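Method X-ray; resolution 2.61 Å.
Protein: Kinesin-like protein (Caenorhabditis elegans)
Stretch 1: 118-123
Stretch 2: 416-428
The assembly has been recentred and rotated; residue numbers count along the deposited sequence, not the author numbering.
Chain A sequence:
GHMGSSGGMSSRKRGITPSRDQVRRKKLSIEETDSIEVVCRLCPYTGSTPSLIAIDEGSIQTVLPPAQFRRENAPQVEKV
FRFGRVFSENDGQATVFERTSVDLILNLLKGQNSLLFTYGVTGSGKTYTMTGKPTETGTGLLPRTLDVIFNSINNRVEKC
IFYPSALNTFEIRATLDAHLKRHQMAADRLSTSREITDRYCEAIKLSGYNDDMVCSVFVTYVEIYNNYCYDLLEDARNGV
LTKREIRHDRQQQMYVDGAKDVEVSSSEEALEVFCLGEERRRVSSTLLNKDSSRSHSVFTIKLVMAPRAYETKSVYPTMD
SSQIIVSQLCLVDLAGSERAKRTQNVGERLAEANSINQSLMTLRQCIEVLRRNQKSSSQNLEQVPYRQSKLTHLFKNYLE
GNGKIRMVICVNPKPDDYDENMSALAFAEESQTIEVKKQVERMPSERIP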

ATOM      1  N   THR A 118       3.169   6.481  -1.076  1.00 53.37           N
ATOM      2  CA  THR A 118       4.180   7.452  -0.671  1.00 54.44           C
ATOM      3  C   THR A 118       4.925   7.902  -1.921  1.00 55.14           C
ATOM      4  O   THR A 118       5.425   7.069  -2.685  1.00 50.86           O
ATOM      5  CB  THR A 118       5.156   6.880   0.370  1.00 57.32           C
ATOM      6  OG1 THR A 118       5.754   5.673  -0.114  1.00 69.60           O
ATOM      7  CG2 THR A 118       4.440   6.599   1.680  1.00 57.01           C
ATOM      8  N   TYR A 119       4.968   9.213  -2.139  1.00 60.31           N
ATOM      9  CA  TYR A 119       5.527   9.814  -3.342  1.00 68.93           C
ATOM     10  C   TYR A 119       6.632  10.795  -2.967  1.00 75.91           C
ATOM     11  O   TYR A 119       6.615  11.376  -1.879  1.00 74.35           O
ATOM     12  CB  TYR A 119       4.428  10.532  -4.137  1.00 67.84           C
ATOM     13  CG  TYR A 119       4.879  11.133  -5.445  1.00 67.37           C
ATOM     14  CD1 TYR A 119       4.789  10.414  -6.626  1.00 70.34           C
ATOM     15  CD2 TYR A 119       5.383  12.426  -5.501  1.00 70.37           C
ATOM     16  CE1 TYR A 119       5.200  10.956  -7.826  1.00 75.28           C
ATOM     17  CE2 TYR A 119       5.799  12.977  -6.696  1.00 77.67           C
ATOM     18  CZ  TYR A 119       5.704  12.236  -7.856  1.00 77.25           C
ATOM     19  OH  TYR A 119       6.109  12.776  -9.054  1.00 85.28           O
ATOM     20  N   GLY A 120       7.599  10.966  -3.856  1.00 71.80           N
ATOM     21  CA  GLY A 120       8.615  11.981  -3.651  1.00 74.47           C
ATOM     22  C   GLY A 120       9.944  11.587  -4.265  1.00 87.71           C
ATOM     23  O   GLY A 120      10.069  10.577  -4.951  1.00 86.64           O
ATOM     24  N   VAL A 121      10.931  12.456  -4.043  1.00 94.10           N
ATOM     25  CA  VAL A 121      12.304  12.251  -4.498  1.00 88.72           C
ATOM     26  C   VAL A 121      12.989  11.239  -3.583  1.00 84.60           C
ATOM     27  O   VAL A 121      12.457  10.890  -2.523  1.00 80.44           O
ATOM     28  CB  VAL A 121      13.071  13.587  -4.526  1.00 96.44           C
ATOM     29  CG1 VAL A 121      14.299  13.501  -5.412  1.00111.25           C
ATOM     30  CG2 VAL A 121      12.167  14.698  -5.001  1.00103.85           C
ATOM     31  N   THR A 122      14.147  10.729  -4.003  1.00 76.26           N
ATOM     32  CA  THR A 122      15.005   9.964  -3.104  1.00 82.34           C
ATOM     33  C   THR A 122      15.567  10.876  -2.016  1.00 80.05           C
ATOM     34  O   THR A 122      15.850  12.054  -2.257  1.00 82.01           O
ATOM     35  CB  THR A 122      16.142   9.296  -3.878  1.00 82.85           C
ATOM     36  OG1 THR A 122      15.610   8.627  -5.027  1.00 95.21           O
ATOM     37  CG2 THR A 122      16.862   8.279  -3.004  1.00 75.28           C
ATOM     38  N   GLY A 123      15.707  10.333  -0.806  1.00 77.72           N
ATOM     39  CA  GLY A 123      16.151  11.139   0.314  1.00 83.99           C
ATOM     40  C   GLY A 123      15.097  12.102   0.836  1.00 79.22           C
ATOM     41  O   GLY A 123      15.439  13.077   1.494  1.00 83.41           O
ATOM     42  N   ASP A 416      18.167  22.175  -2.749  1.00111.83           N
ATOM     43  CA  ASP A 416      18.604  21.330  -3.853  1.00117.34           C
ATOM     44  C   ASP A 416      17.419  20.653  -4.534  1.00114.79           C
ATOM     45  O   ASP A 416      17.405  20.499  -5.762  1.00122.20           O
ATOM     46  CB  ASP A 416      19.592  20.287  -3.339  1.00119.83           C
ATOM     47  CG  ASP A 416      20.904  20.898  -2.924  1.00127.01           C
ATOM     48  OD1 ASP A 416      21.164  22.056  -3.313  1.00145.15           O
ATOM     49  OD2 ASP A 416      21.660  20.232  -2.187  1.00125.20           O
ATOM     50  N   ASP A 417      16.418  20.239  -3.755  1.00107.60           N
ATOM     51  CA  ASP A 417      15.251  19.538  -4.275  1.00110.21           C
ATOM     52  C   ASP A 417      14.132  20.479  -4.706  1.00110.73           C
ATOM     53  O   ASP A 417      12.970  20.058  -4.741  1.00106.47           O
ATOM     54  CB  ASP A 417      14.713  18.552  -3.234  1.00 96.70           C
ATOM     55  CG  ASP A 417      15.583  17.321  -3.079  1.00 96.05           C
ATOM     56  OD1 ASP A 417      16.679  17.279  -3.682  1.00 97.97           O
ATOM     57  OD2 ASP A 417      15.169  16.395  -2.345  1.00 84.34           O
ATOM     58  N   TYR A 418      14.450  21.728  -5.047  1.00111.83           N
ATOM     59  CA  TYR A 418      13.410  22.709  -5.347  1.00108.08           C
ATOM     60  C   TYR A 418      12.571  22.287  -6.549  1.00108.01           C
ATOM     61  O   TYR A 418      11.348  22.144  -6.449  1.00104.90           O
ATOM     62  CB  TYR A 418      14.040  24.082  -5.598  1.00117.93           C
ATOM     63  CG  TYR A 418      13.037  25.126  -6.037  1.00121.07           C
ATOM     64  CD1 TYR A 418      12.357  25.896  -5.106  1.00118.76           C
ATOM     65  CD2 TYR A 418      12.755  25.326  -7.386  1.00120.70           C
ATOM     66  CE1 TYR A 418      11.440  26.845  -5.502  1.00118.21           C
ATOM     67  CE2 TYR A 418      11.830  26.269  -7.791  1.00120.51           C
ATOM     68  CZ  TYR A 418      11.175  27.027  -6.847  1.00120.74           C
ATOM     69  OH  TYR A 418      10.258  27.968  -7.251  1.00118.91           O
ATOM     70  N   ASP A 419      13.216  22.104  -7.706  1.00112.74           N
ATOM     71  CA  ASP A 419      12.478  21.797  -8.927  1.00111.52           C
ATOM     72  C   ASP A 419      11.732  20.473  -8.820  1.00117.51           C
ATOM     73  O   ASP A 419      10.634  20.331  -9.370  1.00114.11           O
ATOM     74  CB  ASP A 419      13.430  21.785 -10.123  1.00117.87           C
ATOM     75  CG  ASP A 419      13.942  23.170 -10.471  1.00131.55           C
ATOM     76  OD1 ASP A 419      13.155  24.133 -10.367  1.00136.21           O
ATOM     77  OD2 ASP A 419      15.129  23.299 -10.838  1.00136.73           O
ATOM     78  N   GLU A 420      12.304  19.497  -8.112  1.00119.36           N
ATOM     79  CA  GLU A 420      11.629  18.214  -7.960  1.00106.79           C
ATOM     80  C   GLU A 420      10.440  18.309  -7.013  1.00108.92           C
ATOM     81  O   GLU A 420       9.487  17.530  -7.139  1.00118.45           O
ATOM     82  CB  GLU A 420      12.618  17.155  -7.480  1.00106.06           C
ATOM     83  CG  GLU A 420      13.579  16.680  -8.558  1.00115.88           C
ATOM     84  CD  GLU A 420      12.862  16.008  -9.718  1.00123.65           C
ATOM     85  OE1 GLU A 420      11.854  15.311  -9.470  1.00119.80           O
ATOM     86  OE2 GLU A 420      13.305  16.179 -10.875  1.00126.28           O
ATOM     87  N   ASN A 421      10.470  19.248  -6.064  1.00108.69           N
ATOM     88  CA  ASN A 421       9.300  19.465  -5.221  1.00 96.72           C
ATOM     89  C   ASN A 421       8.174  20.130  -6.001  1.00101.18           C
ATOM     90  O   ASN A 421       6.999  19.953  -5.665  1.00101.27           O
ATOM     91  CB  ASN A 421       9.672  20.305  -3.998  1.00 82.73           C
ATOM     92  CG  ASN A 421      10.619  19.577  -3.054  1.00 85.09           C
ATOM     93  OD1 ASN A 421      10.718  18.349  -3.070  1.00 78.60           O
ATOM     94  ND2 ASN A 421      11.319  20.339  -2.223  1.00 96.34           N
ATOM     95  N   MET A 422       8.514  20.888  -7.047  1.00109.30           N
ATOM     96  CA  MET A 422       7.488  21.516  -7.872  1.00110.47           C
ATOM     97  C   MET A 422       6.622  20.472  -8.560  1.00107.21           C
ATOM     98  O   MET A 422       5.415  20.675  -8.741  1.00100.85           O
ATOM     99  CB  MET A 422       8.138  22.442  -8.897  1.00116.17           C
ATOM    100  CG  MET A 422       8.705  23.703  -8.282  1.00123.68           C
ATOM    101  SD  MET A 422       7.380  24.694  -7.572  1.00129.12           S
ATOM    102  CE  MET A 422       6.283  24.801  -8.980  1.00121.98           C
ATOM    103  N   SER A 423       7.225  19.355  -8.972  1.00110.97           N
ATOM    104  CA  SER A 423       6.457  18.268  -9.567  1.00112.68           C
ATOM    105  C   SER A 423       5.719  17.466  -8.502  1.00107.83           C
ATOM    106  O   SER A 423       4.592  17.013  -8.731  1.00109.26           O
ATOM    107  CB  SER A 423       7.381  17.348 -10.363  1.00120.49           C
ATOM    108  OG  SER A 423       8.318  16.714  -9.506  1.00119.33           O
ATOM    109  N   ALA A 424       6.343  17.278  -7.336  1.00106.87           N
ATOM    110  CA  ALA A 424       5.720  16.498  -6.273  1.00 93.42           C
ATOM    111  C   ALA A 424       4.521  17.226  -5.684  1.00 86.59           C
ATOM    112  O   ALA A 424       3.527  16.596  -5.304  1.00 82.53           O
ATOM    113  CB  ALA A 424       6.741  16.180  -5.183  1.00 86.42           C
ATOM    114  N   LEU A 425       4.602  18.552  -5.586  1.00 93.60           N
ATOM    115  CA  LEU A 425       3.496  19.341  -5.062  1.00 90.86           C
ATOM    116  C   LEU A 425       2.409  19.583  -6.099  1.00 89.19           C
ATOM    117  O   LEU A 425       1.348  20.102  -5.747  1.00 89.53           O
ATOM    118  CB  LEU A 425       4.009  20.681  -4.521  1.00 93.55           C
ATOM    119  CG  LEU A 425       4.996  20.644  -3.349  1.00 81.56           C
ATOM    120  CD1 LEU A 425       5.546  22.028  -3.074  1.00 81.73           C
ATOM    121  CD2 LEU A 425       4.361  20.076  -2.099  1.00 81.20           C
ATOM    122  N   ALA A 426       2.653  19.235  -7.367  1.00 98.90           N
ATOM    123  CA  ALA A 426       1.610  19.326  -8.381  1.00100.79           C
ATOM    124  C   ALA A 426       0.460  18.359  -8.124  1.00 97.75           C
ATOM    125  O   ALA A 426      -0.627  18.546  -8.681  1.00 95.23           O
ATOM    126  CB  ALA A 426       2.200  19.068  -9.768  1.00 89.12           C
ATOM    127  N   PHE A 427       0.673  17.333  -7.295  1.00 89.74           N
ATOM    128  CA  PHE A 427      -0.400  16.440  -6.875  1.00 86.84           C
ATOM    129  C   PHE A 427      -1.395  17.110  -5.937  1.00 92.09           C
ATOM    130  O   PHE A 427      -2.335  16.445  -5.488  1.00 93.39           O
ATOM    131  CB  PHE A 427       0.185  15.200  -6.197  1.00 84.16           C
ATOM    132  CG  PHE A 427       0.674  14.150  -7.157  1.00 88.00           C
ATOM    133  CD1 PHE A 427      -0.216  13.300  -7.791  1.00 86.18           C
ATOM    134  CD2 PHE A 427       2.027  14.005  -7.416  1.00 92.05           C
ATOM    135  CE1 PHE A 427       0.231  12.327  -8.664  1.00 81.94           C
ATOM    136  CE2 PHE A 427       2.480  13.034  -8.292  1.00 91.83           C
ATOM    137  CZ  PHE A 427       1.581  12.195  -8.915  1.00 83.73           C
ATOM    138  N   ALA A 428      -1.198  18.391  -5.627  1.00 96.42           N
ATOM    139  CA  ALA A 428      -2.010  19.077  -4.631  1.00 94.79           C
ATOM    140  C   ALA A 428      -3.461  19.166  -5.082  1.00 99.40           C
ATOM    141  O   ALA A 428      -3.765  19.245  -6.277  1.00102.50           O
ATOM    142  CB  ALA A 428      -1.455  20.473  -4.353  1.00 96.99           C
TER

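Packing of side chains, with no hydrogen bond crossing between them, holds strand residues Thr-118 and Tyr-119 and the stretch that follows (118-123) against a helical segment (416-428) almost three hundred residues further along the chain; together the two bury 327 Å². Two side chains of the first stretch, Tyr-119 and Val-121, carry most of its share, and both send their CA-to-CB bonds toward the second stretch. Tyr-119 is t at chi1 (-177°), which places CG anti to N, and chi2 of 92° sets the ring roughly perpendicular to the CA-CB-CG plane. In this pose the ring meets two different neighbours. Its edge lies by Ala-424, with Tyr-119 CE2 3.5 Å from Ala-424 CA and 3.7 Å from Ala-424 CB; the small methyl side chain lets the aromatic edge come right up to the helix backbone. Over one face of the same ring stands Phe-427, whose m rotamer (chi1 -81°) and chi2 of -78° present its edge: Tyr-119 CZ and Phe-427 CE2 are 3.3 Å apart, the centroids 4.6 Å, and the planes meet at 65°, an edge-to-face pair. All three residues are buried, as suits a largely apolar cluster.

Val-121 packs nearer the start of the helix. With chi1 at -161° (t), its CG2 reaches to 3.5 Å from Glu-420 CB, so that the aliphatic base of the glutamate, rather than its carboxylate, supplies the closest contact. Glu-420 is m at both chi1 and chi2, and its carboxylate lies beyond this apolar touch. Asp-417, at the N-cap position, makes no capping bond with its side chain; its m rotamer (-74°) instead places Asp-417 OD2 4.1 Å from Val-121 CB, a van der Waals approach. Asn-421 starts with its CA-to-CB bond pointing away, yet its m rotamer brings the amide end back, leaving Asn-421 OD1 4.4 Å from Val-121 CG2, while ND2 is hydrogen-bonded elsewhere in the structure.

Between the two anchors, Gly-120 has phi/psi of 149/-177; a CB here would jam against the carbonyl O of Tyr-119, so the backbone itself calls for glycine. Gly-123, with phi of 73°, is likewise favoured by its backbone. Helical bonds such as Asn-421 N to Asp-417 O (2.9 Å) and Ala-424 N to Glu-420 O (3.2 Å) hold the opposing surface in shape. Ser-423, p at chi1 (64°), turns its hydroxyl back on the helix, where Ser-423 OG donates to Glu-420 O at 2.8 Å.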